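Local structure of peptidase M16 inactive domain family protein (Pseudomonas fluorescens, 3GWB) at residues E65-K70 and F115-G120; D127-I132 and I179-L184; Y266-L271 and Q393-E398. The protein belongs to the M16 peptidase family, carries an inactive domain of that family and may have hydrolase activity. One frame throughout, in Å; residues are numbered along the deposited sequence.

Contact 1 of 3, residues E65-K70 and F115-G120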
ATOM      1  N   GLU A  65       9.496  16.050   5.334  1.00 11.54           N
ATOM      2  CA  GLU A  65      10.807  15.515   5.687  1.00 12.96           C
ATOM      3  C   GLU A  65      11.524  16.440   6.660  1.00 14.26           C
ATOM      4  O   GLU A  65      12.578  16.086   7.189  1.00 14.29           O
ATOM      5  CB  GLU A  65      11.684  15.334   4.443  1.00 13.35           C
ATOM      6  CG  GLU A  65      11.320  14.141   3.589  1.00 16.33           C
ATOM      7  CD  GLU A  65      11.423  12.821   4.341  1.00 19.89           C
ATOM      8  OE1 GLU A  65      12.398  12.627   5.105  1.00 21.24           O
ATOM      9  OE2 GLU A  65      10.533  11.965   4.156  1.00 20.82           O
ATOM     10  N   GLY A  66      10.962  17.630   6.884  1.00 12.21           N
ATOM     11  CA  GLY A  66      11.586  18.559   7.806  1.00 11.31           C
ATOM     12  C   GLY A  66      11.105  19.999   7.752  1.00 11.70           C
ATOM     13  O   GLY A  66      10.735  20.513   6.695  1.00 10.50           O
ATOM     14  N   VAL A  67      11.094  20.640   8.914  1.00 12.23           N
ATOM     15  CA  VAL A  67      10.720  22.045   9.035  1.00 12.96           C
ATOM     16  C   VAL A  67      11.718  22.622  10.031  1.00 15.58           C
ATOM     17  O   VAL A  67      12.517  21.879  10.602  1.00 13.15           O
ATOM     18  CB  VAL A  67       9.279  22.234   9.568  1.00 12.67           C
ATOM     19  CG1 VAL A  67       8.283  21.572   8.612  1.00  9.98           C
ATOM     20  CG2 VAL A  67       9.150  21.660  10.962  1.00  9.80           C
ATOM     21  N   ALA A  68      11.685  23.936  10.230  1.00 16.08           N
ATOM     22  CA  ALA A  68      12.602  24.592  11.157  1.00 17.63           C
ATOM     23  C   ALA A  68      12.701  23.872  12.502  1.00 16.44           C
ATOM     24  O   ALA A  68      11.715  23.763  13.236  1.00 16.47           O
ATOM     25  CB  ALA A  68      12.171  26.046  11.376  1.00 16.54           C
ATOM     26  N   GLY A  69      13.896  23.372  12.809  1.00 16.86           N
ATOM     27  CA  GLY A  69      14.130  22.692  14.074  1.00 16.70           C
ATOM     28  C   GLY A  69      13.524  21.312  14.267  1.00 19.16           C
ATOM     29  O   GLY A  69      13.571  20.775  15.376  1.00 19.03           O
ATOM     30  N   LYS A  70      12.968  20.727  13.209  1.00 19.30           N
ATOM     31  CA  LYS A  70      12.349  19.402  13.300  1.00 19.44           C
ATOM     32  C   LYS A  70      12.703  18.504  12.116  1.00 18.32           C
ATOM     33  O   LYS A  70      12.657  18.939  10.965  1.00 16.45           O
ATOM     34  CB  LYS A  70      10.829  19.527  13.352  1.00 20.53           C
ATOM     35  CG  LYS A  70      10.250  20.080  14.623  1.00 24.48           C
ATOM     36  CD  LYS A  70       8.728  20.065  14.516  1.00 27.04           C
ATOM     37  CE  LYS A  70       8.064  20.311  15.854  1.00 29.73           C
ATOM     38  NZ  LYS A  70       8.495  21.606  16.442  1.00 33.14           N
ATOM     39  N   PHE A 115       0.924  21.344  10.313  1.00 10.01           N
ATOM     40  CA  PHE A 115       0.569  21.112   8.916  1.00  9.75           C
ATOM     41  C   PHE A 115       0.929  22.321   8.043  1.00  9.55           C
ATOM     42  O   PHE A 115       1.497  22.169   6.965  1.00  9.74           O
ATOM     43  CB  PHE A 115      -0.928  20.828   8.795  1.00  8.85           C
ATOM     44  CG  PHE A 115      -1.383  20.539   7.388  1.00  9.36           C
ATOM     45  CD1 PHE A 115      -1.070  19.333   6.775  1.00  8.61           C
ATOM     46  CD2 PHE A 115      -2.107  21.487   6.670  1.00  9.93           C
ATOM     47  CE1 PHE A 115      -1.484  19.060   5.470  1.00 10.25           C
ATOM     48  CE2 PHE A 115      -2.528  21.227   5.360  1.00 11.26           C
ATOM     49  CZ  PHE A 115      -2.209  20.017   4.758  1.00  9.26           C
ATOM     50  N   ALA A 116       0.584  23.517   8.512  1.00  9.31           N
ATOM     51  CA  ALA A 116       0.882  24.734   7.762  1.00 11.06           C
ATOM     52  C   ALA A 116       2.391  24.868   7.562  1.00 12.32           C
ATOM     53  O   ALA A 116       2.858  25.218   6.476  1.00  9.85           O
ATOM     54  CB  ALA A 116       0.340  25.958   8.505  1.00 10.61           C
ATOM     55  N   GLU A 117       3.151  24.590   8.617  1.00 13.70           N
ATOM     56  CA  GLU A 117       4.603  24.672   8.558  1.00 15.36           C
ATOM     57  C   GLU A 117       5.158  23.668   7.547  1.00 13.76           C
ATOM     58  O   GLU A 117       6.014  24.003   6.734  1.00 13.49           O
ATOM     59  CB  GLU A 117       5.200  24.399   9.942  1.00 19.44           C
ATOM     60  CG  GLU A 117       6.713  24.555  10.014  1.00 28.52           C
ATOM     61  CD  GLU A 117       7.156  25.948  10.435  1.00 33.96           C
ATOM     62  OE1 GLU A 117       6.813  26.371  11.562  1.00 38.28           O
ATOM     63  OE2 GLU A 117       7.856  26.620   9.648  1.00 37.38           O
ATOM     64  N   VAL A 118       4.665  22.437   7.600  1.00 13.08           N
ATOM     65  CA  VAL A 118       5.122  21.387   6.689  1.00 11.03           C
ATOM     66  C   VAL A 118       4.891  21.734   5.210  1.00 12.58           C
ATOM     67  O   VAL A 118       5.801  21.629   4.379  1.00 10.01           O
ATOM     68  CB  VAL A 118       4.430  20.029   7.025  1.00 12.11           C
ATOM     69  CG1 VAL A 118       4.578  19.046   5.868  1.00  9.73           C
ATOM     70  CG2 VAL A 118       5.055  19.431   8.286  1.00  9.02           C
ATOM     71  N   VAL A 119       3.683  22.170   4.876  1.00 10.66           N
ATOM     72  CA  VAL A 119       3.388  22.488   3.489  1.00 10.43           C
ATOM     73  C   VAL A 119       3.889  23.859   3.045  1.00  9.83           C
ATOM     74  O   VAL A 119       4.300  24.019   1.903  1.00  8.59           O
ATOM     75  CB  VAL A 119       1.869  22.377   3.215  1.00 10.27           C
ATOM     76  CG1 VAL A 119       1.579  22.571   1.733  1.00 10.35           C
ATOM     77  CG2 VAL A 119       1.362  21.017   3.687  1.00  7.33           C
ATOM     78  N   GLY A 120       3.887  24.839   3.943  1.00 10.70           N
ATOM     79  CA  GLY A 120       4.333  26.171   3.558  1.00  9.71           C
ATOM     80  C   GLY A 120       5.794  26.536   3.780  1.00 11.45           C
ATOM     81  O   GLY A 120       6.334  27.397   3.079  1.00  9.10           O
TER
HETATM   82  O   HOH W   1      10.177  25.677   8.675  1.00 10.56           O
HETATM   83  O   HOH W   2       9.209  24.566  13.227  1.00 30.35           O
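Val67 presses into the outer side of helix 105-120, where it meets the stem of Glu117 and the backbone of Val118. The dense part is entirely apolar. Val67 CB lies 3.5 Å from Glu117 CG, and the two side chains run at a slant to one another. Val67 CG1, pointing anti to its own carbonyl carbon (chi1 -60°), enters further and stops 3.7 Å from Val118 CA. The same methyl also meets Val118 CG2 at 3.9 Å, and both valines lean on Ile75 of helix 72-80, which completes this buried patch.

Toward Ala68 direct contact gives way to water. Glu117 bends at chi2 (93°), which turns its carboxylate away from the valines and toward the exposed turn. One water accepts from Ala68 N at 2.8 Å and donates to Glu117 OE2 at 2.7 Å. A second donates to Ala68 O at 2.6 Å and reaches Glu117 OE1 only weakly. Both polar atoms of Ala68 are thus tied to the carboxylate through solvent, a softer link than the valine packing.

Behind the contact, Phe115 and Val119 turn to strands 35-42 and 95-102, so the helix separates the turn from the sheet. Val67 N and O both pair with Lys70 across a type II turn that has Gly69 at its third position: a tight two-residue beta hairpin, laid on the outside of a sheet-covering helix.

Contact 2 of 3, residues D127-I132 and I179-L184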
ATOM      1  N   ASP A 127      19.978  15.188   3.956  1.00 20.24           N
ATOM      2  CA  ASP A 127      20.016  13.747   4.167  1.00 21.66           C
ATOM      3  C   ASP A 127      18.726  13.055   3.722  1.00 20.01           C
ATOM      4  O   ASP A 127      18.729  11.863   3.416  1.00 19.47           O
ATOM      5  CB  ASP A 127      20.306  13.446   5.638  1.00 25.52           C
ATOM      6  CG  ASP A 127      19.169  13.856   6.557  1.00 31.03           C
ATOM      7  OD1 ASP A 127      18.613  14.962   6.377  1.00 34.49           O
ATOM      8  OD2 ASP A 127      18.840  13.072   7.471  1.00 33.33           O
ATOM      9  N   SER A 128      17.626  13.801   3.683  1.00 17.44           N
ATOM     10  CA  SER A 128      16.354  13.237   3.248  1.00 16.54           C
ATOM     11  C   SER A 128      16.330  13.165   1.727  1.00 15.60           C
ATOM     12  O   SER A 128      15.858  12.187   1.158  1.00 14.58           O
ATOM     13  CB  SER A 128      15.178  14.093   3.737  1.00 18.55           C
ATOM     14  OG  SER A 128      15.030  14.008   5.142  1.00 19.14           O
ATOM     15  N   LEU A 129      16.842  14.206   1.071  1.00 15.17           N
ATOM     16  CA  LEU A 129      16.874  14.243  -0.389  1.00 16.61           C
ATOM     17  C   LEU A 129      17.702  13.082  -0.942  1.00 18.15           C
ATOM     18  O   LEU A 129      17.382  12.518  -1.985  1.00 17.77           O
ATOM     19  CB  LEU A 129      17.465  15.570  -0.876  1.00 17.47           C
ATOM     20  CG  LEU A 129      17.559  15.784  -2.392  1.00 19.50           C
ATOM     21  CD1 LEU A 129      16.162  15.791  -3.008  1.00 20.27           C
ATOM     22  CD2 LEU A 129      18.282  17.092  -2.676  1.00 18.66           C
ATOM     23  N   ALA A 130      18.774  12.737  -0.239  1.00 17.07           N
ATOM     24  CA  ALA A 130      19.639  11.649  -0.659  1.00 18.25           C
ATOM     25  C   ALA A 130      18.888  10.335  -0.472  1.00 17.96           C
ATOM     26  O   ALA A 130      18.957   9.445  -1.314  1.00 19.04           O
ATOM     27  CB  ALA A 130      20.920  11.656   0.168  1.00 17.57           C
ATOM     28  N   ARG A 131      18.156  10.225   0.630  1.00 18.29           N
ATOM     29  CA  ARG A 131      17.399   9.012   0.913  1.00 18.56           C
ATOM     30  C   ARG A 131      16.287   8.803  -0.114  1.00 19.56           C
ATOM     31  O   ARG A 131      16.072   7.687  -0.584  1.00 17.68           O
ATOM     32  CB  ARG A 131      16.788   9.081   2.311  1.00 21.05           C
ATOM     33  CG  ARG A 131      16.330   7.740   2.838  1.00 25.57           C
ATOM     34  CD  ARG A 131      15.487   7.884   4.096  1.00 29.32           C
ATOM     35  NE  ARG A 131      14.115   8.284   3.792  1.00 31.41           N
ATOM     36  CZ  ARG A 131      13.558   9.432   4.173  1.00 34.29           C
ATOM     37  NH1 ARG A 131      14.258  10.317   4.881  1.00 32.98           N
ATOM     38  NH2 ARG A 131      12.295   9.692   3.850  1.00 32.53           N
ATOM     39  N   ILE A 132      15.585   9.881  -0.455  1.00 19.38           N
ATOM     40  CA  ILE A 132      14.495   9.807  -1.423  1.00 20.88           C
ATOM     41  C   ILE A 132      15.006   9.501  -2.823  1.00 20.63           C
ATOM     42  O   ILE A 132      14.428   8.667  -3.525  1.00 20.71           O
ATOM     43  CB  ILE A 132      13.682  11.126  -1.465  1.00 22.74           C
ATOM     44  CG1 ILE A 132      13.166  11.460  -0.065  1.00 25.65           C
ATOM     45  CG2 ILE A 132      12.495  10.984  -2.412  1.00 22.45           C
ATOM     46  CD1 ILE A 132      12.320  10.378   0.549  1.00 26.20           C
ATOM     47  N   ILE A 179      18.947  17.033  -9.707  1.00 20.32           N
ATOM     48  CA  ILE A 179      18.055  17.921  -8.942  1.00 18.50           C
ATOM     49  C   ILE A 179      18.666  18.406  -7.627  1.00 16.51           C
ATOM     50  O   ILE A 179      19.007  17.610  -6.760  1.00 16.87           O
ATOM     51  CB  ILE A 179      16.703  17.237  -8.630  1.00 17.51           C
ATOM     52  CG1 ILE A 179      16.018  16.819  -9.933  1.00 17.41           C
ATOM     53  CG2 ILE A 179      15.797  18.194  -7.855  1.00 16.94           C
ATOM     54  CD1 ILE A 179      15.839  17.940 -10.914  1.00 18.66           C
ATOM     55  N   THR A 180      18.776  19.721  -7.476  1.00 14.79           N
ATOM     56  CA  THR A 180      19.362  20.304  -6.277  1.00 15.17           C
ATOM     57  C   THR A 180      18.331  20.921  -5.336  1.00 15.09           C
ATOM     58  O   THR A 180      17.158  21.087  -5.687  1.00 10.44           O
ATOM     59  CB  THR A 180      20.352  21.400  -6.645  1.00 16.98           C
ATOM     60  OG1 THR A 180      19.631  22.507  -7.190  1.00 18.30           O
ATOM     61  CG2 THR A 180      21.353  20.890  -7.689  1.00 19.21           C
ATOM     62  N   LEU A 181      18.783  21.264  -4.135  1.00 15.33           N
ATOM     63  CA  LEU A 181      17.912  21.881  -3.146  1.00 16.44           C
ATOM     64  C   LEU A 181      17.409  23.221  -3.677  1.00 15.73           C
ATOM     65  O   LEU A 181      16.274  23.611  -3.414  1.00 15.03           O
ATOM     66  CB  LEU A 181      18.669  22.081  -1.832  1.00 19.07           C
ATOM     67  CG  LEU A 181      19.142  20.786  -1.154  1.00 21.46           C
ATOM     68  CD1 LEU A 181      19.923  21.121   0.113  1.00 24.56           C
ATOM     69  CD2 LEU A 181      17.945  19.909  -0.819  1.00 21.56           C
ATOM     70  N   ALA A 182      18.257  23.911  -4.437  1.00 14.15           N
ATOM     71  CA  ALA A 182      17.896  25.203  -5.013  1.00 16.18           C
ATOM     72  C   ALA A 182      16.696  25.062  -5.940  1.00 15.80           C
ATOM     73  O   ALA A 182      15.823  25.925  -5.972  1.00 13.52           O
ATOM     74  CB  ALA A 182      19.073  25.787  -5.786  1.00 17.06           C
ATOM     75  N   GLN A 183      16.664  23.977  -6.702  1.00 15.94           N
ATOM     76  CA  GLN A 183      15.563  23.729  -7.622  1.00 15.99           C
ATOM     77  C   GLN A 183      14.276  23.388  -6.880  1.00 13.68           C
ATOM     78  O   GLN A 183      13.186  23.812  -7.274  1.00 11.73           O
ATOM     79  CB  GLN A 183      15.918  22.587  -8.568  1.00 17.38           C
ATOM     80  CG  GLN A 183      16.996  22.934  -9.583  1.00 22.00           C
ATOM     81  CD  GLN A 183      17.368  21.741 -10.438  1.00 21.81           C
ATOM     82  OE1 GLN A 183      18.058  20.833  -9.985  1.00 24.97           O
ATOM     83  NE2 GLN A 183      16.892  21.729 -11.674  1.00 23.32           N
ATOM     84  N   LEU A 184      14.400  22.609  -5.814  1.00 11.96           N
ATOM     85  CA  LEU A 184      13.231  22.230  -5.040  1.00 11.82           C
ATOM     86  C   LEU A 184      12.643  23.477  -4.396  1.00 12.14           C
ATOM     87  O   LEU A 184      11.422  23.647  -4.350  1.00 10.72           O
ATOM     88  CB  LEU A 184      13.605  21.223  -3.950  1.00 10.99           C
ATOM     89  CG  LEU A 184      14.124  19.854  -4.402  1.00 14.75           C
ATOM     90  CD1 LEU A 184      14.261  18.945  -3.177  1.00 16.17           C
ATOM     91  CD2 LEU A 184      13.171  19.235  -5.415  1.00 13.20           C
TER
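Thr180 N donates to Gln183 OE1 at 2.8 Å, fixing the start of the helix from which Leu181 and Leu184 reach Leu129. The bond uses a lone pair in the plane of the Gln183 amide. In return Gln183 N points to Thr180 OG1, weakly at 3.3 Å, and the pair forms a capping box with Thr180 as N-cap.

Across the contact everything is carried by Leu129, whose CG lies anti to the backbone N (chi1 -179°), bringing both methyls out toward the capped helix. Its branches take different partners. CD2 lies alongside Leu181, the two chains overlapping side by side and heading opposite ways; the 3.4 Å between Leu129 CD2 and Leu181 CD2 is closer than two methyls normally pack. CD1 instead comes tip to tip with Leu184 CD1 at 3.7 Å. One leucine thus spans two residues a turn apart on the opposing helix, a branch for each, while its CD2 also lies near Ile179 O. That carbonyl accepts from Lys133 NZ, so helix 126-143 adds a polar tie beside the leucine cluster.

Other residues of helix 126-143 face a different way: Ser128 and Arg131 bind the carboxylate of Glu65. Helix 55-62 closes the apolar side, with Leu58 touching Leu129 and with Val55 and Thr59 touching Leu184. Phe124, in the loop between helices 105-120 and 126-143, covers Leu181 and Leu184, so the start of helix 181-191 is lodged between helix 126-143, helix 55-62 and that loop.

Contact 3 of 3, residues Y266-L271 and Q393-E398; sequences YAAVSL and QELTVE
Ala268 and Leu395 bring the two backbones closest, with 6.8 Å between their CA atoms, where the first turns of helix 266-277 face the short link between helices 384-394 and 397-407. The loop joining two consecutive helices is docked on a third helix. Leu395 takes an extended conformation (psi 145°) between the two helices, and Thr396 follows at the N-cap position of the second. Lys351 NZ, from helix 344-356, binds both Gln393 O and Leu395 O and so clamps the link.

Leu395 is the side chain that crosses. Its CD1 settles against the helix backbone, 3.4 Å from Ala268 CA and 3.6 Å from Ala267 O, an approach probably eased by the two small alanines. Leu271, one turn on, lies antiparallel beside it, with Leu271 CD2 3.9 Å from Leu395 CD1. The other branch, Leu395 CD2, lies 4.0 Å from Ala268 CB. Val400 of helix 397-407 also touches Leu395, so the leucine is held by its own following helix as well.

On the side of the turn facing elsewhere, Ser270 N and Ser270 OG reach Tyr266 O from opposite faces of its carbonyl plane, and Ser270 OG sits 3.5 Å above the centre of the Tyr266 ring.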
ATOM      1  N   TYR A 266     -19.014  13.909 -19.219  1.00 18.87           N
ATOM      2  CA  TYR A 266     -18.343  13.119 -18.193  1.00 18.00           C
ATOM      3  C   TYR A 266     -19.214  12.012 -17.604  1.00 17.17           C
ATOM      4  O   TYR A 266     -18.797  10.855 -17.533  1.00 17.38           O
ATOM      5  CB  TYR A 266     -17.856  14.024 -17.059  1.00 18.92           C
ATOM      6  CG  TYR A 266     -17.080  13.269 -16.011  1.00 20.32           C
ATOM      7  CD1 TYR A 266     -15.817  12.755 -16.293  1.00 18.72           C
ATOM      8  CD2 TYR A 266     -17.617  13.044 -14.744  1.00 22.11           C
ATOM      9  CE1 TYR A 266     -15.108  12.026 -15.345  1.00 21.96           C
ATOM     10  CE2 TYR A 266     -16.918  12.311 -13.782  1.00 23.52           C
ATOM     11  CZ  TYR A 266     -15.660  11.811 -14.089  1.00 21.91           C
ATOM     12  OH  TYR A 266     -14.962  11.096 -13.143  1.00 24.37           O
ATOM     13  N   ALA A 267     -20.420  12.363 -17.173  1.00 16.71           N
ATOM     14  CA  ALA A 267     -21.318  11.378 -16.577  1.00 17.54           C
ATOM     15  C   ALA A 267     -21.690  10.278 -17.571  1.00 15.29           C
ATOM     16  O   ALA A 267     -21.747   9.095 -17.217  1.00 13.51           O
ATOM     17  CB  ALA A 267     -22.583  12.067 -16.054  1.00 18.21           C
ATOM     18  N   ALA A 268     -21.946  10.670 -18.814  1.00 14.02           N
ATOM     19  CA  ALA A 268     -22.322   9.715 -19.847  1.00 15.54           C
ATOM     20  C   ALA A 268     -21.186   8.752 -20.181  1.00 15.65           C
ATOM     21  O   ALA A 268     -21.415   7.554 -20.319  1.00 17.78           O
ATOM     22  CB  ALA A 268     -22.774  10.449 -21.103  1.00 14.78           C
ATOM     23  N   VAL A 269     -19.962   9.263 -20.300  1.00 17.87           N
ATOM     24  CA  VAL A 269     -18.827   8.396 -20.629  1.00 17.54           C
ATOM     25  C   VAL A 269     -18.398   7.563 -19.434  1.00 16.05           C
ATOM     26  O   VAL A 269     -17.844   6.477 -19.597  1.00 16.42           O
ATOM     27  CB  VAL A 269     -17.599   9.196 -21.148  1.00 17.54           C
ATOM     28  CG1 VAL A 269     -17.992  10.000 -22.376  1.00 17.15           C
ATOM     29  CG2 VAL A 269     -17.052  10.093 -20.057  1.00 17.90           C
ATOM     30  N   SER A 270     -18.657   8.066 -18.232  1.00 15.23           N
ATOM     31  CA  SER A 270     -18.296   7.321 -17.034  1.00 16.56           C
ATOM     32  C   SER A 270     -19.175   6.079 -16.950  1.00 14.56           C
ATOM     33  O   SER A 270     -18.690   4.987 -16.661  1.00 15.55           O
ATOM     34  CB  SER A 270     -18.488   8.180 -15.784  1.00 18.88           C
ATOM     35  OG  SER A 270     -17.666   9.333 -15.842  1.00 22.67           O
ATOM     36  N   LEU A 271     -20.465   6.244 -17.216  1.00 12.43           N
ATOM     37  CA  LEU A 271     -21.386   5.115 -17.160  1.00 11.78           C
ATOM     38  C   LEU A 271     -21.123   4.159 -18.326  1.00 11.55           C
ATOM     39  O   LEU A 271     -21.200   2.938 -18.177  1.00  9.87           O
ATOM     40  CB  LEU A 271     -22.828   5.613 -17.204  1.00 14.97           C
ATOM     41  CG  LEU A 271     -23.883   4.572 -16.845  1.00 13.98           C
ATOM     42  CD1 LEU A 271     -23.903   4.347 -15.325  1.00 14.10           C
ATOM     43  CD2 LEU A 271     -25.235   5.063 -17.327  1.00 16.78           C
ATOM     44  N   GLN A 393     -28.335   8.773 -13.322  1.00 30.88           N
ATOM     45  CA  GLN A 393     -29.546   7.965 -13.238  1.00 32.44           C
ATOM     46  C   GLN A 393     -30.532   8.209 -14.386  1.00 31.93           C
ATOM     47  O   GLN A 393     -31.426   7.401 -14.614  1.00 31.86           O
ATOM     48  CB  GLN A 393     -30.255   8.219 -11.904  1.00 33.50           C
ATOM     49  CG  GLN A 393     -29.465   7.799 -10.671  1.00 36.74           C
ATOM     50  CD  GLN A 393     -29.084   6.329 -10.687  1.00 39.18           C
ATOM     51  OE1 GLN A 393     -29.927   5.460 -10.912  1.00 41.07           O
ATOM     52  NE2 GLN A 393     -27.808   6.044 -10.441  1.00 39.51           N
ATOM     53  N   GLU A 394     -30.367   9.309 -15.114  1.00 31.87           N
ATOM     54  CA  GLU A 394     -31.278   9.628 -16.208  1.00 31.79           C
ATOM     55  C   GLU A 394     -30.792   9.317 -17.624  1.00 30.23           C
ATOM     56  O   GLU A 394     -31.555   9.441 -18.589  1.00 28.67           O
ATOM     57  CB  GLU A 394     -31.686  11.099 -16.114  1.00 33.59           C
ATOM     58  CG  GLU A 394     -32.716  11.353 -15.021  1.00 37.73           C
ATOM     59  CD  GLU A 394     -32.995  12.826 -14.793  1.00 40.62           C
ATOM     60  OE1 GLU A 394     -33.086  13.583 -15.786  1.00 41.13           O
ATOM     61  OE2 GLU A 394     -33.138  13.223 -13.614  1.00 41.60           O
ATOM     62  N   LEU A 395     -29.534   8.910 -17.753  1.00 27.83           N
ATOM     63  CA  LEU A 395     -28.977   8.595 -19.065  1.00 25.88           C
ATOM     64  C   LEU A 395     -29.706   7.453 -19.767  1.00 24.53           C
ATOM     65  O   LEU A 395     -30.164   6.505 -19.129  1.00 24.45           O
ATOM     66  CB  LEU A 395     -27.495   8.236 -18.934  1.00 24.75           C
ATOM     67  CG  LEU A 395     -26.581   9.390 -18.531  1.00 25.14           C
ATOM     68  CD1 LEU A 395     -25.191   8.863 -18.217  1.00 26.71           C
ATOM     69  CD2 LEU A 395     -26.537  10.414 -19.663  1.00 24.71           C
ATOM     70  N   THR A 396     -29.807   7.555 -21.089  1.00 22.59           N
ATOM     71  CA  THR A 396     -30.453   6.525 -21.893  1.00 20.01           C
ATOM     72  C   THR A 396     -29.383   5.790 -22.702  1.00 20.01           C
ATOM     73  O   THR A 396     -28.266   6.282 -22.864  1.00 16.93           O
ATOM     74  CB  THR A 396     -31.479   7.128 -22.876  1.00 19.95           C
ATOM     75  OG1 THR A 396     -30.821   8.064 -23.739  1.00 19.19           O
ATOM     76  CG2 THR A 396     -32.598   7.841 -22.126  1.00 20.65           C
ATOM     77  N   VAL A 397     -29.723   4.607 -23.201  1.00 21.08           N
ATOM     78  CA  VAL A 397     -28.785   3.827 -24.000  1.00 21.43           C
ATOM     79  C   VAL A 397     -28.297   4.645 -25.192  1.00 22.08           C
ATOM     80  O   VAL A 397     -27.125   4.573 -25.575  1.00 21.31           O
ATOM     81  CB  VAL A 397     -29.444   2.531 -24.510  1.00 22.16           C
ATOM     82  CG1 VAL A 397     -28.537   1.849 -25.525  1.00 23.32           C
ATOM     83  CG2 VAL A 397     -29.720   1.603 -23.340  1.00 22.08           C
ATOM     84  N   GLU A 398     -29.203   5.430 -25.770  1.00 22.59           N
ATOM     85  CA  GLU A 398     -28.882   6.267 -26.917  1.00 23.62           C
ATOM     86  C   GLU A 398     -27.881   7.362 -26.550  1.00 21.81           C
ATOM     87  O   GLU A 398     -26.955   7.636 -27.309  1.00 22.86           O
ATOM     88  CB  GLU A 398     -30.162   6.896 -27.486  1.00 26.71           C
ATOM     89  CG  GLU A 398     -30.792   7.965 -26.594  1.00 34.93           C
ATOM     90  CD  GLU A 398     -32.195   8.373 -27.035  1.00 38.27           C
ATOM     91  OE1 GLU A 398     -32.384   8.707 -28.228  1.00 39.99           O
ATOM     92  OE2 GLU A 398     -33.108   8.364 -26.180  1.00 38.69           O
TER

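All three contacts are locally buried, yet each lies well out from the chain's centre, about 22 to 25 Å away. Contacts 1 and 2 are neighbours, centres about 15 Å apart, and use the successive helices 105-120 and 126-143; the carboxylate of Glu65 of contact 1 joins them. Contact 3 lies on the other side of the chain's centre, its own centre about 45 and 46 Å from those of contacts 1 and 2, and shares no element with them. Aliphatic packing is common to all. Contact 1 adds a water-bridged edge at an exposed turn, whereas contacts 2 and 3 pair leucines beside helix starts, with a lysine binding nearby backbone carbonyls.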